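Local coordinates for De novo designed switch protein caging a hemagglutinin binder (sCageHA267_1S) (Synthetic construct, PDB 7CBC) that holds a hemagglutinin binder caged in a designed bundle of long helices and probably serves as the switch component of a biosensor, at residues I149-L153 with L236-S240; A125-L129 with I163-A167; I57-K61 with I134-E138; E110-L114 with E177-I181. All blocks are in the same frame, centred on the assembly; numbering follows the deposited sequence.

Overall arrangement
Contacts 2 and 4 both join helix 99-142 to helix 146-190, about 22 Å apart between centres; along the chain contact 2 is nested inside the loop that contact 4 closes. Contact 3 ties helix 99-142 to the preceding helix 50-93, and contact 1 ties helix 146-190 to the following helix 195-239. Contacts 1 and 3 touch where Leu236 packs on Ala136 and Val137, with centres about 15 Å apart, whereas contact 4 lies on the other side of the chain's centre, about 41 Å from contact 1 and about 38 Å from contact 3, centre to centre. The four contacts thus sample successive antiparallel helix pairings along one elongated designed bundle, probably the scaffold that does the caging.

Contact 1. Residues I149-L153 with L236-S240; sequences IREAL and LRLAS
Leu153 packs into the angle between Leu236, Arg237 and Ser240, and it and Arg237 bury the most surface between the first turns of helix 146-190 and the C-terminal part of helix 195-239. In the apolar part, CD2 of Leu153 rests on CB of Leu236 at 3.7 Å, while CD1 reaches the backbone of Arg237, 3.7 Å from its CA, and OG of Ser240. One turn earlier, Ile149 uses CG2, the branch anti to its own backbone N, to lean on the serine 3.6 Å from OG.

The polar part is mostly local. Ser240 OG is turned between its backbone N and carbonyl carbon (chi1 54°), back toward the preceding turn, and lies 3.2 Å from Leu236 O and 3.1 Å from Arg237 O; its one proton could serve either. The hydroxyl sits among two carbonyls and the methyls of Ile149 and Leu153.

Charged groups meet at the solvent-facing margin. Arg237 brings NH2 over one face of the Arg150 guanidinium, 3.0 Å from NH1, with the two planes 73° apart. Both nitrogens are donors, so this approach is not a bond; the charge of Arg150 is answered by a salt bridge from NE to Glu154.

Behind the pair runs helix 99-142, whose Leu140 packs against Ile149 and Leu153 and whose Ala136 packs against Leu236, making this a three-helix junction near one end of the bundle.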
# COMPACT_ATOMS: atom_id res chain seq x y z
N ILE A 149 1.97 -21.05 -28.07
CA ILE A 149 2.04 -21.02 -26.62
C ILE A 149 3.05 -19.97 -26.17
O ILE A 149 2.79 -19.17 -25.26
CB ILE A 149 2.42 -22.41 -26.07
CG1 ILE A 149 1.24 -23.38 -26.13
CG2 ILE A 149 3.00 -22.29 -24.66
CD1 ILE A 149 1.61 -24.76 -25.64
N ARG A 150 4.22 -19.96 -26.80
CA ARG A 150 5.26 -19.04 -26.38
C ARG A 150 4.90 -17.61 -26.78
O ARG A 150 5.16 -16.66 -26.02
CB ARG A 150 6.60 -19.46 -26.97
CG ARG A 150 7.57 -18.35 -26.99
CD ARG A 150 8.16 -18.25 -25.62
NE ARG A 150 9.31 -17.40 -25.59
CZ ARG A 150 10.54 -17.85 -25.78
NH1 ARG A 150 10.74 -19.15 -26.04
NH2 ARG A 150 11.58 -17.02 -25.75
N GLU A 151 4.29 -17.43 -27.95
CA GLU A 151 3.80 -16.11 -28.32
C GLU A 151 2.86 -15.55 -27.25
O GLU A 151 2.92 -14.36 -26.92
CB GLU A 151 3.09 -16.16 -29.67
CG GLU A 151 2.41 -14.84 -30.07
CD GLU A 151 1.54 -14.96 -31.32
OE1 GLU A 151 1.54 -16.03 -31.97
OE2 GLU A 151 0.85 -13.98 -31.65
N ALA A 152 2.00 -16.40 -26.69
CA ALA A 152 1.11 -15.96 -25.63
C ALA A 152 1.87 -15.65 -24.35
O ALA A 152 1.54 -14.69 -23.64
CB ALA A 152 0.03 -17.01 -25.39
N LEU A 153 2.89 -16.44 -24.02
CA LEU A 153 3.69 -16.18 -22.83
C LEU A 153 4.48 -14.88 -22.97
O LEU A 153 4.54 -14.07 -22.04
CB LEU A 153 4.62 -17.35 -22.56
CG LEU A 153 3.95 -18.65 -22.10
CD1 LEU A 153 4.98 -19.75 -21.99
CD2 LEU A 153 3.23 -18.45 -20.77
N LEU A 236 3.79 -20.11 -15.49
CA LEU A 236 3.12 -20.33 -16.76
C LEU A 236 4.09 -20.83 -17.82
O LEU A 236 3.74 -21.67 -18.67
CB LEU A 236 2.44 -19.05 -17.24
CG LEU A 236 1.16 -18.69 -16.49
CD1 LEU A 236 0.46 -17.54 -17.18
CD2 LEU A 236 0.24 -19.88 -16.38
N ARG A 237 5.32 -20.30 -17.81
CA ARG A 237 6.35 -20.82 -18.69
C ARG A 237 6.55 -22.31 -18.46
O ARG A 237 6.57 -23.09 -19.42
CB ARG A 237 7.65 -20.06 -18.48
CG ARG A 237 8.71 -20.31 -19.53
CD ARG A 237 9.42 -19.01 -19.89
NE ARG A 237 10.44 -19.22 -20.91
CZ ARG A 237 10.17 -19.37 -22.20
NH1 ARG A 237 8.92 -19.33 -22.63
NH2 ARG A 237 11.16 -19.56 -23.07
N LEU A 238 6.64 -22.73 -17.20
CA LEU A 238 6.91 -24.13 -16.87
C LEU A 238 5.68 -25.02 -17.06
O LEU A 238 5.82 -26.18 -17.46
CB LEU A 238 7.40 -24.24 -15.43
CG LEU A 238 8.89 -24.52 -15.19
CD1 LEU A 238 9.76 -23.50 -15.93
CD2 LEU A 238 9.18 -24.51 -13.69
N ALA A 239 4.48 -24.51 -16.77
CA ALA A 239 3.28 -25.33 -16.82
C ALA A 239 2.83 -25.64 -18.23
O ALA A 239 1.95 -26.48 -18.41
CB ALA A 239 2.13 -24.67 -16.06
N SER A 240 3.39 -24.96 -19.23
CA SER A 240 3.24 -25.41 -20.61
C SER A 240 4.41 -26.27 -21.06
O SER A 240 4.33 -26.85 -22.15
CB SER A 240 3.08 -24.21 -21.55
OG SER A 240 4.14 -23.29 -21.39

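Contact 2. Residues A125-L129 with I163-A167; sequences AAAKL and IIDEA
Ile163 packs between Ala125, Lys128 and Leu129, on segments whose local axes run antiparallel (179°) and 9.8 Å apart. Its CG2 lies 3.8 Å from CB of Ala125, and its CD1 touches CB of Lys128. Leu129 slides past it in the opposite direction, CD2 to CG2 at 3.9 Å, and sends CD1 to Ile164. The small Ala125 also meets Ala167, CB to CB.

Polar groups are satisfied mainly within each helix. Ala125 O accepts from Leu129 N at 3.0 Å even though the methyl CG2 of Ile163 leans against it. Ile163 O receives Ala167 N at 3.2 Å and, more weakly, Glu166 N.

Across the helices the one polar link is a weak salt bridge, 3.4 Å from Lys128 NZ to Glu166 OE2. Lys128 is fully extended beyond CG. Glu166, with CG wedged between its backbone N and carbonyl carbon (chi1 81°), comes in at about a right angle to it.

The chemistry is that of an antiparallel helix pair with an aliphatic interior and a charged margin: alanine and branched aliphatic groups make the interior, which asks for no polar partner, while a weak ion pair at the more exposed margin probably adds only modestly to the binding of the two helices.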
# COMPACT_ATOMS: atom_id res chain seq x y z
N ALA A 125 -3.46 -1.65 -11.16
CA ALA A 125 -2.43 -2.53 -11.70
C ALA A 125 -2.62 -3.96 -11.23
O ALA A 125 -2.35 -4.90 -11.97
CB ALA A 125 -1.03 -2.04 -11.31
N ALA A 126 -3.08 -4.16 -9.99
CA ALA A 126 -3.31 -5.53 -9.54
C ALA A 126 -4.49 -6.17 -10.27
O ALA A 126 -4.45 -7.36 -10.60
CB ALA A 126 -3.54 -5.55 -8.02
N ALA A 127 -5.54 -5.39 -10.55
CA ALA A 127 -6.65 -5.93 -11.33
C ALA A 127 -6.22 -6.25 -12.76
O ALA A 127 -6.61 -7.29 -13.31
CB ALA A 127 -7.82 -4.95 -11.35
N LYS A 128 -5.43 -5.38 -13.38
CA LYS A 128 -5.00 -5.63 -14.75
C LYS A 128 -4.15 -6.89 -14.85
O LYS A 128 -4.33 -7.69 -15.77
CB LYS A 128 -4.24 -4.43 -15.31
CG LYS A 128 -5.11 -3.20 -15.55
CD LYS A 128 -4.28 -2.07 -16.13
CE LYS A 128 -5.08 -0.79 -16.25
NZ LYS A 128 -4.26 0.25 -16.95
N LEU A 129 -3.22 -7.09 -13.90
CA LEU A 129 -2.45 -8.32 -13.91
C LEU A 129 -3.34 -9.54 -13.72
O LEU A 129 -3.12 -10.57 -14.36
CB LEU A 129 -1.36 -8.30 -12.84
CG LEU A 129 -0.28 -7.23 -13.02
CD1 LEU A 129 0.64 -7.21 -11.80
CD2 LEU A 129 0.52 -7.50 -14.28
N ILE A 163 2.39 -2.97 -17.36
CA ILE A 163 1.45 -2.66 -16.27
C ILE A 163 2.20 -2.27 -15.00
O ILE A 163 1.88 -1.28 -14.34
CB ILE A 163 0.51 -3.85 -16.02
CG1 ILE A 163 -0.47 -4.03 -17.18
CG2 ILE A 163 -0.24 -3.68 -14.70
CD1 ILE A 163 -1.14 -5.42 -17.21
N ILE A 164 3.21 -3.06 -14.63
CA ILE A 164 3.97 -2.77 -13.42
C ILE A 164 4.77 -1.48 -13.57
O ILE A 164 4.91 -0.71 -12.61
CB ILE A 164 4.86 -3.96 -13.05
CG1 ILE A 164 4.00 -5.08 -12.45
CG2 ILE A 164 5.93 -3.55 -12.04
CD1 ILE A 164 4.78 -6.32 -12.21
N ASP A 165 5.29 -1.22 -14.78
CA ASP A 165 6.06 0.00 -14.99
C ASP A 165 5.20 1.24 -14.85
O ASP A 165 5.70 2.28 -14.38
CB ASP A 165 6.75 0.01 -16.37
CG ASP A 165 7.99 -0.90 -16.43
OD1 ASP A 165 8.38 -1.44 -15.38
OD2 ASP A 165 8.59 -1.03 -17.53
N GLU A 166 3.92 1.19 -15.24
CA GLU A 166 3.10 2.38 -15.05
C GLU A 166 2.66 2.55 -13.59
O GLU A 166 2.43 3.68 -13.14
CB GLU A 166 1.89 2.36 -16.00
CG GLU A 166 0.71 1.53 -15.57
CD GLU A 166 -0.46 1.63 -16.55
OE1 GLU A 166 -0.95 2.76 -16.79
OE2 GLU A 166 -0.89 0.58 -17.10
N ALA A 167 2.57 1.45 -12.84
CA ALA A 167 2.36 1.54 -11.41
C ALA A 167 3.57 2.16 -10.71
O ALA A 167 3.42 2.95 -9.77
CB ALA A 167 2.05 0.16 -10.83

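Contact 3. Residues I57-K61 with I134-E138; sequences IKEVK and IRAVE
The carboxylate of Glu138 is the flat group of this contact. CG2 of Ile57 lies above its plane, near OE2 at 3.2 Å and not over the middle of the group. Beyond the two oxygens, raised from the plane toward that same side, sits Lys61 NZ, in a weak salt bridge with OE2 at 3.4 Å. A water closes a ring: it accepts from Lys61 NZ at 2.7 Å and donates to Glu138 OE1 at 3.1 Å. The firmer ionic partner of OE2 is Arg54, one turn before Ile57.

Lys61 also contributes its carbon chain. Stretched out beyond CG, it passes obliquely over Ile134, with both CG and CE 3.7 Å from CG2 of that isoleucine. The two isoleucines meet directly, Ile57 CG2 to Ile134 CG2 at 4.0 Å. Ile57 is bent at its second torsion (chi2 -80°), which carries CD1 to CG1 of Val137 at 4.0 Å and to CB of Glu138. Deeper in, Val60 and Val137 both pack on Leu40 of helix 3-46.

With the local axes of the two segments 10.8 Å apart and nearly antiparallel (175°), aliphatic packing does most of the joining. Two cations and a water near one carboxylate probably favour its charged form.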
# COMPACT_ATOMS: atom_id res chain seq x y z
N ILE A 57 -13.01 -20.95 -15.44
CA ILE A 57 -12.49 -19.64 -15.79
C ILE A 57 -13.48 -18.55 -15.39
O ILE A 57 -13.11 -17.56 -14.74
CB ILE A 57 -12.15 -19.57 -17.29
CG1 ILE A 57 -10.90 -20.40 -17.59
CG2 ILE A 57 -11.95 -18.13 -17.74
CD1 ILE A 57 -9.61 -19.72 -17.26
N LYS A 58 -14.76 -18.71 -15.76
CA LYS A 58 -15.76 -17.73 -15.37
C LYS A 58 -15.82 -17.55 -13.86
O LYS A 58 -15.95 -16.43 -13.36
CB LYS A 58 -17.14 -18.13 -15.90
CG LYS A 58 -18.25 -17.13 -15.55
CD LYS A 58 -19.65 -17.75 -15.61
CE LYS A 58 -19.74 -18.81 -16.70
NZ LYS A 58 -21.14 -19.18 -17.09
N GLU A 59 -15.72 -18.66 -13.11
CA GLU A 59 -15.86 -18.57 -11.67
C GLU A 59 -14.66 -17.91 -11.01
O GLU A 59 -14.82 -17.20 -10.02
CB GLU A 59 -16.10 -19.96 -11.07
CG GLU A 59 -16.62 -19.94 -9.64
CD GLU A 59 -15.70 -20.64 -8.65
OE1 GLU A 59 -14.62 -21.13 -9.08
OE2 GLU A 59 -16.04 -20.71 -7.44
N VAL A 60 -13.45 -18.11 -11.54
CA VAL A 60 -12.33 -17.37 -10.97
C VAL A 60 -12.38 -15.92 -11.42
O VAL A 60 -11.97 -15.02 -10.67
CB VAL A 60 -10.99 -18.05 -11.33
CG1 VAL A 60 -10.75 -18.00 -12.82
CG2 VAL A 60 -9.83 -17.41 -10.58
N LYS A 61 -12.91 -15.64 -12.61
CA LYS A 61 -13.12 -14.25 -12.99
C LYS A 61 -14.07 -13.56 -12.01
O LYS A 61 -13.71 -12.56 -11.38
CB LYS A 61 -13.66 -14.15 -14.42
CG LYS A 61 -12.57 -14.27 -15.47
CD LYS A 61 -13.13 -14.01 -16.86
CE LYS A 61 -12.04 -14.13 -17.92
NZ LYS A 61 -12.61 -14.15 -19.30
N ILE A 134 -5.70 -14.40 -16.00
CA ILE A 134 -6.80 -15.31 -16.33
C ILE A 134 -6.84 -15.56 -17.83
O ILE A 134 -6.98 -16.71 -18.28
CB ILE A 134 -8.12 -14.73 -15.82
CG1 ILE A 134 -8.02 -14.45 -14.33
CG2 ILE A 134 -9.25 -15.70 -16.11
CD1 ILE A 134 -9.26 -13.81 -13.75
N ARG A 135 -6.75 -14.49 -18.62
CA ARG A 135 -6.78 -14.61 -20.07
C ARG A 135 -5.64 -15.50 -20.55
O ARG A 135 -5.82 -16.30 -21.48
CB ARG A 135 -6.70 -13.22 -20.70
CG ARG A 135 -7.16 -13.17 -22.15
CD ARG A 135 -6.85 -11.82 -22.81
NE ARG A 135 -7.07 -10.66 -21.94
CZ ARG A 135 -6.16 -9.71 -21.72
NH1 ARG A 135 -4.97 -9.79 -22.31
NH2 ARG A 135 -6.44 -8.69 -20.92
N ALA A 136 -4.47 -15.38 -19.91
CA ALA A 136 -3.32 -16.19 -20.28
C ALA A 136 -3.62 -17.68 -20.09
O ALA A 136 -3.34 -18.49 -20.98
CB ALA A 136 -2.10 -15.77 -19.47
N VAL A 137 -4.16 -18.05 -18.93
CA VAL A 137 -4.51 -19.45 -18.70
C VAL A 137 -5.56 -19.91 -19.70
O VAL A 137 -5.43 -20.97 -20.33
CB VAL A 137 -5.00 -19.64 -17.25
CG1 VAL A 137 -5.78 -20.95 -17.12
CG2 VAL A 137 -3.83 -19.61 -16.28
N GLU A 138 -6.60 -19.09 -19.88
CA GLU A 138 -7.70 -19.38 -20.80
C GLU A 138 -7.18 -19.68 -22.21
O GLU A 138 -7.62 -20.64 -22.85
CB GLU A 138 -8.64 -18.17 -20.80
CG GLU A 138 -9.96 -18.29 -21.50
CD GLU A 138 -10.79 -17.03 -21.28
OE1 GLU A 138 -10.32 -15.93 -21.63
OE2 GLU A 138 -11.91 -17.13 -20.73
O HOH W 1 -10.39 -13.13 -20.33

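Contact 4. Residues E110-L114 with E177-I181; sequences ETQDL and ESERI
Leu114 and Ile181 reach toward each other tip to tip, CD1 to CD1 at 3.5 Å, and form the apolar centre between helices 99-142 and 146-190. The same methyl of Leu114 presses on the aliphatic part of Glu177, 3.5 Å from its CG, and lies over Ser178 OG. The glutamate crosses the leucine at about a right angle: CG sits anti to the backbone N (chi1 -171°), and the bend that follows takes the carboxylate away toward Arg180. Ile181 also spreads CG2 and CD1 against Thr111 OG1.

The charged groups form a network along the exposed margin. Arg180 grips Glu177 side-on, NE and NH2 both bonded to OE2, each by a bent bond, with OE2 in the guanidinium plane. From the other helix Glu110 OE1 approaches the guanidinium edge, its carboxylate turned 26° from that plane, in a long salt bridge of 3.8 Å to NH2. A water bridges this gap, accepting from Arg180 NH2 at 2.8 Å and donating to Glu110 OE1.

A second water bridges the helices, donating to Thr111 OG1 at 2.6 Å and to Ser178 O at 2.7 Å. The Thr111 hydroxyl is also bonded to Ala107 O, and that of Ser178, which this water does not meet, to Ala174 O.

Helix 195-239 covers the inner side of this pair, whose local axes are antiparallel (179°): its His207 and Gln211 pack on Thr111, its Leu215 touches Ser178, and Gln211 NE2 hydrogen-bonds Ser178 OG.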
# COMPACT_ATOMS: atom_id res chain seq x y z
N GLU A 110 -3.76 17.85 0.92
CA GLU A 110 -3.26 17.55 -0.42
C GLU A 110 -2.43 16.28 -0.44
O GLU A 110 -2.47 15.50 -1.40
CB GLU A 110 -2.40 18.69 -0.95
CG GLU A 110 -3.11 19.91 -1.46
CD GLU A 110 -2.11 20.88 -2.04
OE1 GLU A 110 -1.53 20.58 -3.11
OE2 GLU A 110 -1.86 21.92 -1.40
N THR A 111 -1.60 16.10 0.59
CA THR A 111 -0.74 14.93 0.61
C THR A 111 -1.57 13.66 0.77
O THR A 111 -1.34 12.66 0.07
CB THR A 111 0.30 15.07 1.73
OG1 THR A 111 1.26 16.07 1.36
CG2 THR A 111 1.03 13.78 1.91
N GLN A 112 -2.57 13.70 1.64
CA GLN A 112 -3.39 12.51 1.83
C GLN A 112 -4.18 12.18 0.57
O GLN A 112 -4.40 11.00 0.27
CB GLN A 112 -4.32 12.69 3.02
CG GLN A 112 -5.20 11.50 3.32
CD GLN A 112 -4.43 10.22 3.60
OE1 GLN A 112 -3.20 10.20 3.63
NE2 GLN A 112 -5.17 9.14 3.80
N ASP A 113 -4.60 13.18 -0.20
CA ASP A 113 -5.29 12.86 -1.43
C ASP A 113 -4.35 12.18 -2.42
O ASP A 113 -4.77 11.27 -3.15
CB ASP A 113 -5.90 14.12 -2.03
CG ASP A 113 -6.75 13.82 -3.25
OD1 ASP A 113 -6.26 14.04 -4.38
OD2 ASP A 113 -7.91 13.37 -3.09
N LEU A 114 -3.07 12.58 -2.44
CA LEU A 114 -2.09 11.87 -3.26
C LEU A 114 -2.00 10.40 -2.86
O LEU A 114 -1.99 9.50 -3.71
CB LEU A 114 -0.71 12.51 -3.14
CG LEU A 114 -0.45 13.89 -3.72
CD1 LEU A 114 1.02 14.22 -3.49
CD2 LEU A 114 -0.80 13.93 -5.20
N GLU A 177 5.35 14.67 -6.16
CA GLU A 177 4.31 15.64 -5.81
C GLU A 177 4.21 15.85 -4.29
O GLU A 177 3.79 16.93 -3.84
CB GLU A 177 2.97 15.18 -6.41
CG GLU A 177 1.82 16.19 -6.33
CD GLU A 177 2.18 17.57 -6.88
OE1 GLU A 177 2.93 17.65 -7.89
OE2 GLU A 177 1.72 18.59 -6.30
N SER A 178 4.61 14.86 -3.50
CA SER A 178 4.66 15.04 -2.05
C SER A 178 5.76 16.01 -1.66
O SER A 178 5.57 16.88 -0.81
CB SER A 178 4.86 13.69 -1.36
OG SER A 178 3.67 12.92 -1.40
N GLU A 179 6.94 15.85 -2.27
CA GLU A 179 8.05 16.76 -1.99
C GLU A 179 7.75 18.16 -2.48
O GLU A 179 8.12 19.14 -1.83
CB GLU A 179 9.33 16.22 -2.61
CG GLU A 179 9.99 15.20 -1.71
CD GLU A 179 10.71 14.12 -2.46
OE1 GLU A 179 10.72 14.14 -3.72
OE2 GLU A 179 11.28 13.24 -1.78
N ARG A 180 7.07 18.28 -3.62
CA ARG A 180 6.73 19.61 -4.13
C ARG A 180 5.76 20.32 -3.21
O ARG A 180 5.88 21.53 -2.99
CB ARG A 180 6.18 19.50 -5.56
CG ARG A 180 5.78 20.84 -6.15
CD ARG A 180 4.71 20.70 -7.21
NE ARG A 180 3.41 20.44 -6.58
CZ ARG A 180 2.72 21.34 -5.87
NH1 ARG A 180 3.20 22.56 -5.70
NH2 ARG A 180 1.56 21.00 -5.33
N ILE A 181 4.80 19.58 -2.63
CA ILE A 181 3.90 20.16 -1.63
C ILE A 181 4.69 20.68 -0.44
O ILE A 181 4.48 21.80 0.04
CB ILE A 181 2.86 19.11 -1.20
CG1 ILE A 181 1.78 18.93 -2.27
CG2 ILE A 181 2.26 19.45 0.17
CD1 ILE A 181 1.13 17.55 -2.27
O HOH W 2 0.65 22.73 -3.32
O HOH W 3 3.89 15.97 1.06